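Local coordinates for protein phosphoribosylaminoimidazole carboxylase (Bombyx mori, PDB 4JA0) that probably catalyses two successive steps of de novo purine biosynthesis, joining an AIR carboxylase and a SAICAR synthetase in one polypeptide, at residues I99-R104 against D166-A171; E130-D135 against D140-E145. All coordinates share one frame; numbering follows the deposited sequence.

Contact 1 (I99-R104 against D166-A171); sequences IEWVTR and DYMRKA. With SO4 (sulfate ion), chain J.
Trp101, on strand 100-104, and Met168, on helix 162-183, cross at about a right angle. The methylene CB of Met168 sits over the face of the six-membered ring, 3.6 Å from its centroid and 14° off the normal, a CH-pi contact. The sulfur lies more obliquely: Met168 SD is 3.4 Å from Trp101 CZ2 but 4.3 Å from the centroid of the same ring, a Met-aromatic contact displaced from the ring centre. A bend in the last torsion (chi3 -78°) folds the methyl back, leaving Met168 CE 3.6 Å from Trp101 CZ2. Ile99 CG2 lies 3.6 Å above the opposite face of the Trp101 indole, and Phe197 meets the ring edge-to-face, placing the pair between the antiparallel sheet and the helix laid against it in the SAICAR synthetase region. With an alanine at Trp101, Met168 CB and SD would probably lose their aromatic platform, and a gap would be likely to open between strand and helix. The same strand carries a very different group away from the helix. Arg104 NH1 donates a hydrogen bond to O2 of a sulfate that probably comes from the crystallisation liquor (3.3 Å, 151° at the hydrogen), with the anion near the plane of the guanidinium; Ser110 N also binds it, and Arg104 NE forms a salt bridge with Glu130. Between Trp101 and Met168 the attraction is therefore probably dispersion with weak CH-pi and sulfur-pi terms, one patch of the apolar seam between sheet and helix.

Contact 2 (E130-D135 against D140-E145); sequences ETFFKD and DPQWSE
Phe133 and Trp143 lie side by side across a short beta hairpin, in which the end of strand 123-132 meets the weakly bonded strand 142-143. Their rings form an offset stack, with planes 11° apart and 4.2 Å between the Phe133 centroid and that of the six-membered ring of Trp143. Phe133 CG, anti to its own N (chi1 -173°), is thereby set above Trp143 CZ2 at 3.4 Å, while Phe133 CB lies over the five-membered ring. Beside this compact aromatic layer the backbone is joined by two nearly straight bonds, Phe133 N to Pro141 O (2.9 Å) and Trp143 N to Thr131 O (3.1 Å).

Toward the turn the fit loosens. Asp140 is exposed, Asp135 is poorly ordered, and the residues joining them are not modelled. On the other face of the hairpin, the Phe132 ring slants across the Gln142 side chain, its plane 39° from that of the amide, with Phe132 CE2 3.5 Å from Gln142 CB. The Gln142 amide only approaches Glu130, whose carboxylate is paired with Arg104. Past the strand, Ser144 N-caps the next helix and its OG meets Asn115 of a neighbouring subunit. The hydroxyl Thr131 OG1 donates directly to Trp143 O (2.9 Å) from above the carbonyl plane, whereas the backbone N of Thr131 reaches that oxygen through a water, which also accepts from Gln142 NE2 and lies 3.1 Å from Trp143 O.

Overall arrangement
The two contacts illustrate how one sheet changes chemistry from interior to rim. Contact 1 is buried, where strand 100-104 meets a long helix; contact 2 is at the surface and joins the neighbouring strand 123-132 to its hairpin partner. Their strands are adjacent, with a probable backbone hydrogen bond from Glu100 N to Phe132 O (2.7 Å), and Trp101 CE3 packs on Thr131 CG2 at 3.4 Å. Contact 2 is also nested in sequence within the loop that contact 1 closes. Indole rings serve both, but the deep one meets a thioether, whereas the outer one stacks on a phenyl ring among backbone bonds and a bridging water.

Contact 1 (I99-R104 against D166-A171)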
loop_
_atom_site.group_PDB
_atom_site.type_symbol
_atom_site.label_atom_id
_atom_site.label_comp_id
_atom_site.label_asym_id
_atom_site.label_seq_id
_atom_site.Cartn_x
_atom_site.Cartn_y
_atom_site.Cartn_z
ATOM N N ILE A 99 19.591 9.074 54.040
ATOM C CA ILE A 99 19.623 10.244 53.177
ATOM C C ILE A 99 18.320 11.002 53.326
ATOM O O ILE A 99 17.241 10.404 53.319
ATOM C CB ILE A 99 19.750 9.874 51.693
ATOM C CG1 ILE A 99 20.941 8.940 51.480
ATOM C CG2 ILE A 99 19.842 11.133 50.824
ATOM C CD1 ILE A 99 22.281 9.598 51.760
ATOM N N GLU A 100 18.413 12.315 53.480
ATOM C CA GLU A 100 17.241 13.156 53.314
ATOM C C GLU A 100 17.124 13.587 51.846
ATOM O O GLU A 100 18.026 14.216 51.297
ATOM C CB GLU A 100 17.308 14.364 54.244
ATOM C CG GLU A 100 17.133 14.007 55.707
ATOM C CD GLU A 100 17.316 15.196 56.623
ATOM O OE1 GLU A 100 17.571 16.304 56.099
ATOM O OE2 GLU A 100 17.199 15.018 57.860
ATOM N N TRP A 101 16.008 13.226 51.216
ATOM C CA TRP A 101 15.753 13.581 49.825
ATOM C C TRP A 101 14.912 14.858 49.734
ATOM O O TRP A 101 13.751 14.875 50.138
ATOM C CB TRP A 101 15.086 12.417 49.084
ATOM C CG TRP A 101 15.890 11.167 49.159
ATOM C CD1 TRP A 101 15.971 10.308 50.220
ATOM C CD2 TRP A 101 16.768 10.646 48.149
ATOM N NE1 TRP A 101 16.835 9.273 49.920
ATOM C CE2 TRP A 101 17.334 9.460 48.655
ATOM C CE3 TRP A 101 17.115 11.063 46.869
ATOM C CZ2 TRP A 101 18.244 8.687 47.917
ATOM C CZ3 TRP A 101 18.018 10.297 46.139
ATOM C CH2 TRP A 101 18.567 9.124 46.663
ATOM N N VAL A 102 15.520 15.928 49.236
ATOM C CA VAL A 102 14.915 17.257 49.261
ATOM C C VAL A 102 14.561 17.732 47.852
ATOM O O VAL A 102 15.327 17.524 46.915
ATOM C CB VAL A 102 15.863 18.296 49.934
ATOM C CG1 VAL A 102 15.290 19.683 49.819
ATOM C CG2 VAL A 102 16.097 17.950 51.368
ATOM N N THR A 103 13.375 18.308 47.689
ATOM C CA THR A 103 12.940 18.863 46.395
ATOM C C THR A 103 12.536 20.315 46.564
ATOM O O THR A 103 11.858 20.648 47.530
ATOM C CB THR A 103 11.734 18.088 45.781
ATOM O OG1 THR A 103 11.984 16.683 45.840
ATOM C CG2 THR A 103 11.569 18.440 44.340
ATOM N N ARG A 104 12.930 21.159 45.614
ATOM C CA ARG A 104 12.582 22.577 45.625
ATOM C C ARG A 104 11.952 23.003 44.323
ATOM O O ARG A 104 12.392 22.584 43.263
ATOM C CB ARG A 104 13.836 23.422 45.803
ATOM C CG ARG A 104 14.750 22.920 46.870
ATOM C CD ARG A 104 15.994 23.761 46.924
ATOM N NE ARG A 104 16.998 23.148 47.786
ATOM C CZ ARG A 104 17.048 23.324 49.101
ATOM N NH1 ARG A 104 16.154 24.106 49.711
ATOM N NH2 ARG A 104 17.994 22.721 49.803
ATOM N N ASP A 166 18.612 6.381 41.129
ATOM C CA ASP A 166 17.778 6.891 40.039
ATOM C C ASP A 166 16.313 6.839 40.449
ATOM O O ASP A 166 15.610 7.842 40.360
ATOM C CB ASP A 166 17.986 6.101 38.734
ATOM C CG ASP A 166 19.318 6.439 38.027
ATOM O OD1 ASP A 166 19.847 7.562 38.230
ATOM O OD2 ASP A 166 19.850 5.565 37.285
ATOM N N TYR A 167 15.877 5.695 40.965
ATOM C CA TYR A 167 14.494 5.531 41.397
ATOM C C TYR A 167 14.067 6.558 42.462
ATOM O O TYR A 167 12.971 7.128 42.384
ATOM C CB TYR A 167 14.274 4.119 41.935
ATOM C CG TYR A 167 12.904 3.911 42.504
ATOM C CD1 TYR A 167 11.844 3.618 41.678
ATOM C CD2 TYR A 167 12.666 4.034 43.863
ATOM C CE1 TYR A 167 10.573 3.430 42.189
ATOM C CE2 TYR A 167 11.394 3.853 44.391
ATOM C CZ TYR A 167 10.350 3.550 43.543
ATOM O OH TYR A 167 9.073 3.357 44.030
ATOM N N MET A 168 14.932 6.773 43.457
ATOM C CA MET A 168 14.639 7.688 44.566
ATOM C C MET A 168 14.648 9.158 44.133
ATOM O O MET A 168 13.901 9.970 44.669
ATOM C CB MET A 168 15.585 7.440 45.738
ATOM C CG MET A 168 15.272 6.155 46.493
ATOM S SD MET A 168 16.342 5.822 47.921
ATOM C CE MET A 168 17.840 5.200 47.154
ATOM N N ARG A 169 15.487 9.501 43.160
ATOM C CA ARG A 169 15.447 10.849 42.634
ATOM C C ARG A 169 14.138 11.025 41.941
ATOM O O ARG A 169 13.429 11.988 42.184
ATOM C CB ARG A 169 16.557 11.114 41.635
ATOM C CG ARG A 169 16.565 12.538 41.078
ATOM C CD ARG A 169 17.052 12.591 39.629
ATOM N NE ARG A 169 18.075 11.569 39.371
ATOM C CZ ARG A 169 17.909 10.523 38.564
ATOM N NH1 ARG A 169 16.784 10.375 37.881
ATOM N NH2 ARG A 169 18.878 9.639 38.411
ATOM N N LYS A 170 13.797 10.070 41.091
ATOM C CA LYS A 170 12.571 10.182 40.323
ATOM C C LYS A 170 11.350 10.161 41.236
ATOM O O LYS A 170 10.409 10.937 41.037
ATOM C CB LYS A 170 12.496 9.092 39.253
ATOM C CG LYS A 170 13.471 9.289 38.068
ATOM C CD LYS A 170 13.194 8.285 36.986
ATOM C CE LYS A 170 13.690 6.931 37.402
ATOM N NZ LYS A 170 13.189 5.818 36.545
ATOM N N ALA A 171 11.389 9.325 42.268
ATOM C CA ALA A 171 10.265 9.234 43.194
ATOM C C ALA A 171 10.082 10.500 44.010
ATOM O O ALA A 171 8.961 10.956 44.215
ATOM C CB ALA A 171 10.440 8.046 44.131
HETATM S S SO4 J . 16.794 24.280 53.565
HETATM O O1 SO4 J . 16.801 24.907 54.884
HETATM O O2 SO4 J . 17.054 25.341 52.601
HETATM O O3 SO4 J . 17.836 23.252 53.490
HETATM O O4 SO4 J . 15.494 23.669 53.268
#

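Contact 2 (E130-D135 against D140-E145)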
loop_
_atom_site.group_PDB
_atom_site.type_symbol
_atom_site.label_atom_id
_atom_site.label_comp_id
_atom_site.label_asym_id
_atom_site.label_seq_id
_atom_site.Cartn_x
_atom_site.Cartn_y
_atom_site.Cartn_z
ATOM N N GLU A 130 17.936 17.474 45.682
ATOM C CA GLU A 130 19.226 17.366 46.365
ATOM C C GLU A 130 19.225 16.318 47.465
ATOM O O GLU A 130 18.182 15.936 47.997
ATOM C CB GLU A 130 19.624 18.717 46.956
ATOM C CG GLU A 130 19.710 19.776 45.893
ATOM C CD GLU A 130 19.969 21.166 46.417
ATOM O OE1 GLU A 130 19.387 21.537 47.461
ATOM O OE2 GLU A 130 20.762 21.882 45.760
ATOM N N THR A 131 20.415 15.856 47.813
ATOM C CA THR A 131 20.531 14.808 48.812
ATOM C C THR A 131 21.419 15.225 49.962
ATOM O O THR A 131 22.376 15.986 49.791
ATOM C CB THR A 131 21.023 13.474 48.197
ATOM O OG1 THR A 131 22.026 13.736 47.207
ATOM C CG2 THR A 131 19.899 12.820 47.506
ATOM N N PHE A 132 21.058 14.734 51.141
ATOM C CA PHE A 132 21.767 15.056 52.358
ATOM C C PHE A 132 21.966 13.833 53.217
ATOM O O PHE A 132 21.064 13.013 53.380
ATOM C CB PHE A 132 21.023 16.136 53.122
ATOM C CG PHE A 132 20.970 17.435 52.398
ATOM C CD1 PHE A 132 19.895 17.755 51.579
ATOM C CD2 PHE A 132 22.008 18.336 52.510
ATOM C CE1 PHE A 132 19.851 18.965 50.888
ATOM C CE2 PHE A 132 21.967 19.540 51.823
ATOM C CZ PHE A 132 20.884 19.855 51.013
ATOM N N PHE A 133 23.165 13.747 53.778
ATOM C CA PHE A 133 23.566 12.669 54.650
ATOM C C PHE A 133 23.301 13.078 56.093
ATOM O O PHE A 133 22.894 14.205 56.355
ATOM C CB PHE A 133 25.045 12.363 54.448
ATOM C CG PHE A 133 25.508 11.152 55.192
ATOM C CD1 PHE A 133 24.915 9.915 54.952
ATOM C CD2 PHE A 133 26.512 11.246 56.140
ATOM C CE1 PHE A 133 25.328 8.792 55.640
ATOM C CE2 PHE A 133 26.924 10.133 56.834
ATOM C CZ PHE A 133 26.330 8.901 56.586
ATOM N N LYS A 134 23.520 12.162 57.028
ATOM C CA LYS A 134 23.420 12.464 58.461
ATOM C C LYS A 134 24.778 13.139 58.894
ATOM O O LYS A 134 25.640 13.265 58.034
ATOM C CB LYS A 134 23.037 11.166 59.166
ATOM C CG LYS A 134 21.768 10.584 58.514
ATOM C CD LYS A 134 20.797 11.695 58.022
ATOM C CE LYS A 134 19.517 11.153 57.386
ATOM N NZ LYS A 134 18.590 10.446 58.312
ATOM N N ASP A 135 25.040 13.578 60.136
ATOM C CA ASP A 135 24.627 12.988 61.397
ATOM C C ASP A 135 24.327 14.073 62.449
ATOM O O ASP A 135 24.948 15.143 62.483
ATOM C CB ASP A 135 25.799 12.128 61.881
ATOM C CG ASP A 135 25.431 11.199 63.016
ATOM O OD1 ASP A 135 25.995 10.084 63.039
ATOM O OD2 ASP A 135 24.609 11.576 63.886
ATOM N N ASP A 140 24.831 17.171 59.137
ATOM C CA ASP A 140 24.037 16.700 57.988
ATOM C C ASP A 140 24.438 17.305 56.632
ATOM O O ASP A 140 23.675 18.086 56.077
ATOM C CB ASP A 140 22.539 16.904 58.231
ATOM C CG ASP A 140 21.998 16.003 59.329
ATOM O OD1 ASP A 140 22.810 15.430 60.096
ATOM O OD2 ASP A 140 20.759 15.860 59.411
ATOM N N PRO A 141 25.623 16.930 56.097
ATOM C CA PRO A 141 26.203 17.518 54.876
ATOM C C PRO A 141 25.588 17.039 53.550
ATOM O O PRO A 141 25.048 15.936 53.444
ATOM C CB PRO A 141 27.669 17.060 54.942
ATOM C CG PRO A 141 27.598 15.733 55.619
ATOM C CD PRO A 141 26.474 15.847 56.630
ATOM N N GLN A 142 25.714 17.881 52.531
ATOM C CA GLN A 142 25.183 17.589 51.218
ATOM C C GLN A 142 26.068 16.539 50.530
ATOM O O GLN A 142 27.295 16.571 50.639
ATOM C CB GLN A 142 25.095 18.880 50.392
ATOM C CG GLN A 142 24.436 18.736 49.016
ATOM C CD GLN A 142 24.078 20.080 48.386
ATOM O OE1 GLN A 142 24.366 21.133 48.947
ATOM N NE2 GLN A 142 23.431 20.044 47.221
ATOM N N TRP A 143 25.432 15.585 49.856
ATOM C CA TRP A 143 26.142 14.572 49.093
ATOM C C TRP A 143 25.726 14.633 47.648
ATOM O O TRP A 143 24.602 15.008 47.330
ATOM C CB TRP A 143 25.845 13.165 49.598
ATOM C CG TRP A 143 26.661 12.757 50.756
ATOM C CD1 TRP A 143 27.360 13.577 51.590
ATOM C CD2 TRP A 143 26.863 11.421 51.236
ATOM N NE1 TRP A 143 27.988 12.834 52.561
ATOM C CE2 TRP A 143 27.699 11.509 52.371
ATOM C CE3 TRP A 143 26.410 10.163 50.823
ATOM C CZ2 TRP A 143 28.094 10.387 53.104
ATOM C CZ3 TRP A 143 26.809 9.044 51.547
ATOM C CH2 TRP A 143 27.646 9.168 52.679
ATOM N N SER A 144 26.637 14.222 46.780
ATOM C CA SER A 144 26.332 14.045 45.388
ATOM C C SER A 144 25.781 12.634 45.234
ATOM O O SER A 144 25.858 11.825 46.171
ATOM C CB SER A 144 27.594 14.230 44.537
ATOM O OG SER A 144 28.610 13.293 44.885
ATOM N N GLU A 145 25.197 12.353 44.069
ATOM C CA GLU A 145 24.734 11.015 43.760
ATOM C C GLU A 145 25.925 10.089 43.733
ATOM O O GLU A 145 25.843 8.964 44.207
ATOM C CB GLU A 145 23.967 10.987 42.433
ATOM C CG GLU A 145 22.556 11.558 42.575
ATOM C CD GLU A 145 21.679 11.403 41.338
ATOM O OE1 GLU A 145 22.186 10.994 40.263
ATOM O OE2 GLU A 145 20.466 11.709 41.454
HETATM O O HOH W 1 22.575 17.259 46.556
#